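Local coordinates for protein BexL (Amycolatopsis orientalis, PDB 4XRW) that is a di-domain aromatase/cyclase that probably cyclises and dehydrates a polyketide chain during BE-7585A biosynthesis, at residues A[77-82]-A[217-222]; A[247-252]-A[257-262]. One frame throughout, in Å; residues are numbered along the deposited sequence.

Contact 1. Residues A[77-82]-A[217-222]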
loop_
_atom_site.group_PDB
_atom_site.type_symbol
_atom_site.label_atom_id
_atom_site.label_comp_id
_atom_site.label_asym_id
_atom_site.label_seq_id
_atom_site.Cartn_x
_atom_site.Cartn_y
_atom_site.Cartn_z
ATOM N N GLY A 77 -5.871 6.947 -10.195
ATOM C CA GLY A 77 -6.730 8.042 -9.774
ATOM C C GLY A 77 -8.150 7.647 -9.438
ATOM O O GLY A 77 -8.940 8.476 -8.948
ATOM N N GLU A 78 -8.473 6.377 -9.656
ATOM C CA GLU A 78 -9.816 5.862 -9.398
ATOM C C GLU A 78 -9.728 4.554 -8.643
ATOM O O GLU A 78 -9.875 3.465 -9.224
ATOM C CB GLU A 78 -10.556 5.680 -10.719
ATOM C CG GLU A 78 -12.020 5.398 -10.618
ATOM C CD GLU A 78 -12.653 5.352 -12.002
ATOM O OE1 GLU A 78 -12.774 4.246 -12.570
ATOM O OE2 GLU A 78 -12.989 6.434 -12.531
ATOM N N PRO A 79 -9.460 4.634 -7.333
ATOM C CA PRO A 79 -9.237 3.402 -6.578
ATOM C C PRO A 79 -10.354 2.395 -6.706
ATOM O O PRO A 79 -11.523 2.763 -6.823
ATOM C CB PRO A 79 -9.144 3.880 -5.127
ATOM C CG PRO A 79 -8.792 5.329 -5.234
ATOM C CD PRO A 79 -9.468 5.825 -6.468
ATOM N N LYS A 80 -9.988 1.122 -6.620
ATOM C CA LYS A 80 -10.951 0.054 -6.806
ATOM C C LYS A 80 -10.427 -1.217 -6.182
ATOM O O LYS A 80 -9.272 -1.275 -5.763
ATOM C CB LYS A 80 -11.227 -0.173 -8.287
ATOM C CG LYS A 80 -9.993 -0.494 -9.112
ATOM C CD LYS A 80 -10.336 -0.639 -10.639
ATOM C CE LYS A 80 -11.240 0.515 -11.224
ATOM N NZ LYS A 80 -10.685 1.945 -11.285
ATOM N N ASN A 81 -11.315 -2.190 -6.021
ATOM C CA ASN A 81 -10.888 -3.521 -5.614
ATOM C C ASN A 81 -11.356 -4.566 -6.617
ATOM O O ASN A 81 -12.317 -4.354 -7.366
ATOM C CB ASN A 81 -11.342 -3.862 -4.190
ATOM C CG ASN A 81 -12.775 -4.293 -4.085
ATOM O OD1 ASN A 81 -13.132 -5.399 -4.488
ATOM N ND2 ASN A 81 -13.595 -3.461 -3.475
ATOM N N TRP A 82 -10.625 -5.674 -6.641
ATOM C CA TRP A 82 -10.980 -6.835 -7.474
ATOM C C TRP A 82 -10.434 -8.095 -6.808
ATOM O O TRP A 82 -9.673 -8.028 -5.845
ATOM C CB TRP A 82 -10.445 -6.685 -8.894
ATOM C CG TRP A 82 -8.970 -6.771 -9.038
ATOM C CD1 TRP A 82 -8.231 -7.881 -9.322
ATOM C CD2 TRP A 82 -8.046 -5.687 -8.927
ATOM N NE1 TRP A 82 -6.894 -7.553 -9.401
ATOM C CE2 TRP A 82 -6.759 -6.209 -9.155
ATOM C CE3 TRP A 82 -8.188 -4.323 -8.652
ATOM C CZ2 TRP A 82 -5.617 -5.421 -9.111
ATOM C CZ3 TRP A 82 -7.045 -3.533 -8.612
ATOM C CH2 TRP A 82 -5.779 -4.084 -8.851
ATOM N N LEU A 217 -13.884 2.617 0.983
ATOM C CA LEU A 217 -12.737 2.993 0.176
ATOM C C LEU A 217 -12.720 4.507 0.118
ATOM O O LEU A 217 -13.643 5.112 -0.414
ATOM C CB LEU A 217 -12.833 2.371 -1.218
ATOM C CG LEU A 217 -11.626 2.517 -2.133
ATOM C CD1 LEU A 217 -10.338 2.122 -1.494
ATOM C CD2 LEU A 217 -11.859 1.637 -3.396
ATOM N N GLN A 218 -11.682 5.123 0.673
ATOM C CA GLN A 218 -11.637 6.574 0.833
ATOM C C GLN A 218 -10.415 7.181 0.127
ATOM O O GLN A 218 -9.324 6.561 0.157
ATOM C CB GLN A 218 -11.568 6.927 2.309
ATOM C CG GLN A 218 -12.733 6.504 3.154
ATOM C CD GLN A 218 -12.538 6.851 4.609
ATOM O OE1 GLN A 218 -11.418 6.894 5.102
ATOM N NE2 GLN A 218 -13.630 7.131 5.298
ATOM N N VAL A 219 -10.596 8.370 -0.475
ATOM C CA VAL A 219 -9.500 9.186 -0.926
ATOM C C VAL A 219 -9.509 10.388 0.009
ATOM O O VAL A 219 -10.439 11.186 0.011
ATOM C CB VAL A 219 -9.627 9.593 -2.399
ATOM C CG1 VAL A 219 -8.457 10.469 -2.787
ATOM C CG2 VAL A 219 -9.690 8.342 -3.261
ATOM N N LEU A 220 -8.507 10.442 0.862
ATOM C CA LEU A 220 -8.455 11.464 1.920
ATOM C C LEU A 220 -7.422 12.482 1.537
ATOM O O LEU A 220 -6.243 12.182 1.465
ATOM C CB LEU A 220 -8.147 10.816 3.262
ATOM C CG LEU A 220 -7.923 11.756 4.436
ATOM C CD1 LEU A 220 -9.147 12.655 4.627
ATOM C CD2 LEU A 220 -7.649 10.879 5.669
ATOM N N ARG A 221 -7.887 13.688 1.227
ATOM C CA ARG A 221 -7.018 14.805 1.030
ATOM C C ARG A 221 -7.187 15.753 2.184
ATOM O O ARG A 221 -8.320 16.062 2.574
ATOM C CB ARG A 221 -7.304 15.508 -0.285
ATOM C CG ARG A 221 -7.043 14.623 -1.457
ATOM C CD ARG A 221 -7.448 15.340 -2.760
ATOM N NE ARG A 221 -6.596 16.505 -3.037
ATOM C CZ ARG A 221 -5.475 16.468 -3.776
ATOM N NH1 ARG A 221 -5.043 15.338 -4.305
ATOM N NH2 ARG A 221 -4.790 17.571 -3.984
ATOM N N MET A 222 -6.074 16.157 2.764
ATOM C CA MET A 222 -6.185 17.085 3.892
ATOM C C MET A 222 -5.074 18.088 3.955
ATOM O O MET A 222 -3.985 17.858 3.467
ATOM C CB MET A 222 -6.291 16.318 5.194
ATOM C CG MET A 222 -5.225 15.376 5.494
ATOM S SD MET A 222 -5.739 14.417 6.955
ATOM C CE MET A 222 -4.529 14.962 8.142
#
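Lys80 NZ is gripped twice by Glu78, while the backbone N of the same lysine rests 3.8 Å from Leu217 CD2 across the contact. The grip consists of a firm bond of 2.7 Å from NZ to Glu78 O, reached in the carbonyl plane, and a weak, salt-bridged one of 3.4 Å from NZ to Glu78 OE1. The side chain leaves on the side away from Leu217 and curls through bends at chi1, chi3 and chi4, which a long, flexible lysine can do; the curl spans Pro79 and leaves the proline ring as the part that faces the other strand.

The contact across the gap is apolar, with no hydrogen bond. Pro79 presses its ring edge between two branched side chains: CB lies 3.9 Å from Leu217 CD2, while CG meets Val219 CG2 at 3.7 Å, the Pro79 and Val219 side chains crossing at about a right angle. The same leucine methyl also sits beside the proline's carbonyl, Leu217 CD2 lying 3.6 Å from Pro79 O. In Val219, CG1 stands anti to the backbone N (chi1 179°), which turns CG2 to the proline. A rigid ring that has no N-H to satisfy suits this place, and leucine and valine, two apart on one strand, present methyls to it from the same face.

The contact joins the two helix-grip domains. Pro79 ends the turn between strands 67-73 and 80-89 of one sheet, where Lys80 pairs with Ala73 and Asn81 OD1 takes a bond from Arg70; strand 217-225 of the other sheet lies between 205-212 and 231-241.

Contact 2. Residues A[247-252]-A[257-262]; sequences VYKQTT and MTLHTG
Gln250 and His260 each set CG anti to the backbone N (chi1 -170° and 173°), and the glutamine then runs on extended; the two side chains therefore converge over the hairpin, and His260 ND1 donates its N-H to Gln250 OE1 at 2.7 Å. The bond is nearly straight, with OE1 in the plane of the imidazole, although the amide itself is turned steeply against the ring. Gln250 NE2 donates in turn to Thr252 O at 2.8 Å, fixing the rotation of the amide, and His260 NE2 bonds His280 ND1, so both ring nitrogens have partners.

Tyr248, on the same face, lays its ring over Gly262, whose CA makes a CH-pi contact 3.8 Å from the ring centroid. Glycine suits this place, for a CB would clash with Tyr248 CZ as the ring stands. The tyrosine's edge points to the face of His260 in an offset edge-to-face pair with perpendicular planes. A valine in place of Tyr248 would probably leave Gly262 without its aromatic cover and the imidazole face without that edge.

Strands 245-250 and 257-268 form an antiparallel beta hairpin in the helix-grip sheet. Tyr248 and Gly262 are a hydrogen-bonded pair, Tyr248 N to Gly262 O measuring 2.9 Å. Further along, Gln250 N bonds His260 O directly, whereas water 1 fills the return link, donating to Gln250 O and accepting from His260 N. A classic beta bulge interrupts strand 257-268, Thr258 and Leu259 sharing Val283 of strand 274-284.

On the opposite face Lys249 CE packs 3.7 Å from Thr261 CG2, and Lys249 NZ is hydrogen-bonded to the backbone oxygens of Pro48, Pro52 and Thr54. Helix 299-326 covers the other side, where Leu310 touches His260.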
loop_
_atom_site.group_PDB
_atom_site.type_symbol
_atom_site.label_atom_id
_atom_site.label_comp_id
_atom_site.label_asym_id
_atom_site.label_seq_id
_atom_site.Cartn_x
_atom_site.Cartn_y
_atom_site.Cartn_z
ATOM N N VAL A 247 -6.529 0.580 6.788
ATOM C CA VAL A 247 -5.239 0.459 6.138
ATOM C C VAL A 247 -5.091 1.557 5.090
ATOM O O VAL A 247 -6.078 1.878 4.412
ATOM C CB VAL A 247 -5.078 -0.920 5.421
ATOM C CG1 VAL A 247 -3.690 -0.997 4.770
ATOM C CG2 VAL A 247 -5.283 -2.077 6.394
ATOM N N TYR A 248 -3.926 2.160 4.965
ATOM C CA TYR A 248 -3.792 3.250 4.006
ATOM C C TYR A 248 -2.426 3.331 3.381
ATOM O O TYR A 248 -1.451 2.706 3.850
ATOM C CB TYR A 248 -4.155 4.601 4.655
ATOM C CG TYR A 248 -3.245 5.030 5.793
ATOM C CD1 TYR A 248 -2.182 5.881 5.567
ATOM C CD2 TYR A 248 -3.472 4.580 7.092
ATOM C CE1 TYR A 248 -1.352 6.295 6.616
ATOM C CE2 TYR A 248 -2.649 4.982 8.147
ATOM C CZ TYR A 248 -1.584 5.829 7.888
ATOM O OH TYR A 248 -0.752 6.245 8.902
ATOM N N LYS A 249 -2.386 4.072 2.281
ATOM C CA LYS A 249 -1.156 4.388 1.583
ATOM C C LYS A 249 -1.186 5.841 1.187
ATOM O O LYS A 249 -2.213 6.321 0.663
ATOM C CB LYS A 249 -0.965 3.508 0.325
ATOM C CG LYS A 249 0.157 4.001 -0.576
ATOM C CD LYS A 249 0.447 3.034 -1.715
ATOM C CE LYS A 249 1.395 1.919 -1.323
ATOM N NZ LYS A 249 1.761 1.004 -2.484
ATOM N N GLN A 250 -0.070 6.529 1.430
ATOM C CA GLN A 250 0.078 7.920 1.023
ATOM C C GLN A 250 0.409 7.982 -0.456
ATOM O O GLN A 250 1.369 7.358 -0.926
ATOM C CB GLN A 250 1.158 8.632 1.841
ATOM C CG GLN A 250 1.187 10.095 1.626
ATOM C CD GLN A 250 2.063 10.862 2.642
ATOM O OE1 GLN A 250 2.222 10.434 3.768
ATOM N NE2 GLN A 250 2.583 12.012 2.234
ATOM N N THR A 251 -0.390 8.719 -1.211
ATOM C CA THR A 251 -0.196 8.756 -2.664
ATOM C C THR A 251 0.521 9.997 -3.176
ATOM O O THR A 251 1.011 10.007 -4.315
ATOM C CB THR A 251 -1.539 8.630 -3.375
ATOM O OG1 THR A 251 -2.419 9.612 -2.851
ATOM C CG2 THR A 251 -2.112 7.226 -3.148
ATOM N N THR A 252 0.609 11.032 -2.347
ATOM C CA THR A 252 1.384 12.223 -2.662
ATOM C C THR A 252 2.535 12.280 -1.655
ATOM O O THR A 252 2.322 12.580 -0.483
ATOM C CB THR A 252 0.532 13.496 -2.588
ATOM O OG1 THR A 252 -0.088 13.564 -1.303
ATOM C CG2 THR A 252 -0.557 13.503 -3.670
ATOM N N MET A 257 10.472 10.591 1.358
ATOM C CA MET A 257 9.888 9.254 1.397
ATOM C C MET A 257 9.600 8.759 -0.010
ATOM O O MET A 257 9.036 9.475 -0.842
ATOM C CB MET A 257 8.586 9.234 2.244
ATOM C CG MET A 257 8.744 9.633 3.706
ATOM S SD MET A 257 7.250 9.376 4.693
ATOM C CE MET A 257 6.215 10.570 3.922
ATOM N N THR A 258 10.005 7.527 -0.277
ATOM C CA THR A 258 9.608 6.854 -1.497
ATOM C C THR A 258 8.339 6.031 -1.270
ATOM O O THR A 258 7.632 5.720 -2.223
ATOM C CB THR A 258 10.707 5.932 -2.013
ATOM O OG1 THR A 258 11.043 5.007 -0.988
ATOM C CG2 THR A 258 11.916 6.725 -2.357
ATOM N N LEU A 259 8.058 5.683 -0.016
ATOM C CA LEU A 259 6.844 4.962 0.335
ATOM C C LEU A 259 6.431 5.334 1.736
ATOM O O LEU A 259 7.263 5.511 2.617
ATOM C CB LEU A 259 7.061 3.439 0.246
ATOM C CG LEU A 259 5.886 2.593 0.771
ATOM C CD1 LEU A 259 5.344 1.685 -0.291
ATOM C CD2 LEU A 259 6.254 1.830 2.027
ATOM N N HIS A 260 5.128 5.425 1.955
ATOM C CA HIS A 260 4.592 5.556 3.288
ATOM C C HIS A 260 3.231 4.877 3.325
ATOM O O HIS A 260 2.286 5.336 2.688
ATOM C CB HIS A 260 4.455 7.025 3.698
ATOM C CG HIS A 260 3.756 7.197 5.006
ATOM N ND1 HIS A 260 2.935 8.271 5.286
ATOM C CD2 HIS A 260 3.729 6.407 6.100
ATOM C CE1 HIS A 260 2.429 8.130 6.494
ATOM N NE2 HIS A 260 2.900 7.015 7.012
ATOM N N THR A 261 3.152 3.793 4.065
ATOM C CA THR A 261 1.925 3.080 4.289
ATOM C C THR A 261 1.692 3.060 5.797
ATOM O O THR A 261 2.617 3.292 6.598
ATOM C CB THR A 261 1.979 1.641 3.756
ATOM O OG1 THR A 261 3.000 0.930 4.437
ATOM C CG2 THR A 261 2.263 1.607 2.273
ATOM N N GLY A 262 0.462 2.807 6.182
ATOM C CA GLY A 262 0.116 2.727 7.590
ATOM C C GLY A 262 -1.121 1.908 7.832
ATOM O O GLY A 262 -1.837 1.501 6.908
HETATM O O HOH W 1 3.435 5.382 -0.393
#

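Overall arrangement
Contact 2 lies wholly within the sheet to which contact 1 contributes strand 217-225; the other half of contact 1, 77-82, comes from the first domain. Strand 231-241 lies between strands 217-225 and 245-250, and its Glu235 ties segments 217-222 and 247-252, salt-bridged to Arg221 and hydrogen-bonded to Thr251. The contact centres are 13 Å apart and their nearest atoms about 5 Å apart, without touching. Contact 1 packs the domains together, and Lys249 of contact 2 also joins them through backbone oxygens of the first domain. The Tyr248 and His260 face looks toward helix 299-326; helix-grip proteins usually hold ligands between sheet and long helix, so contact 2 probably lies nearer such a pocket.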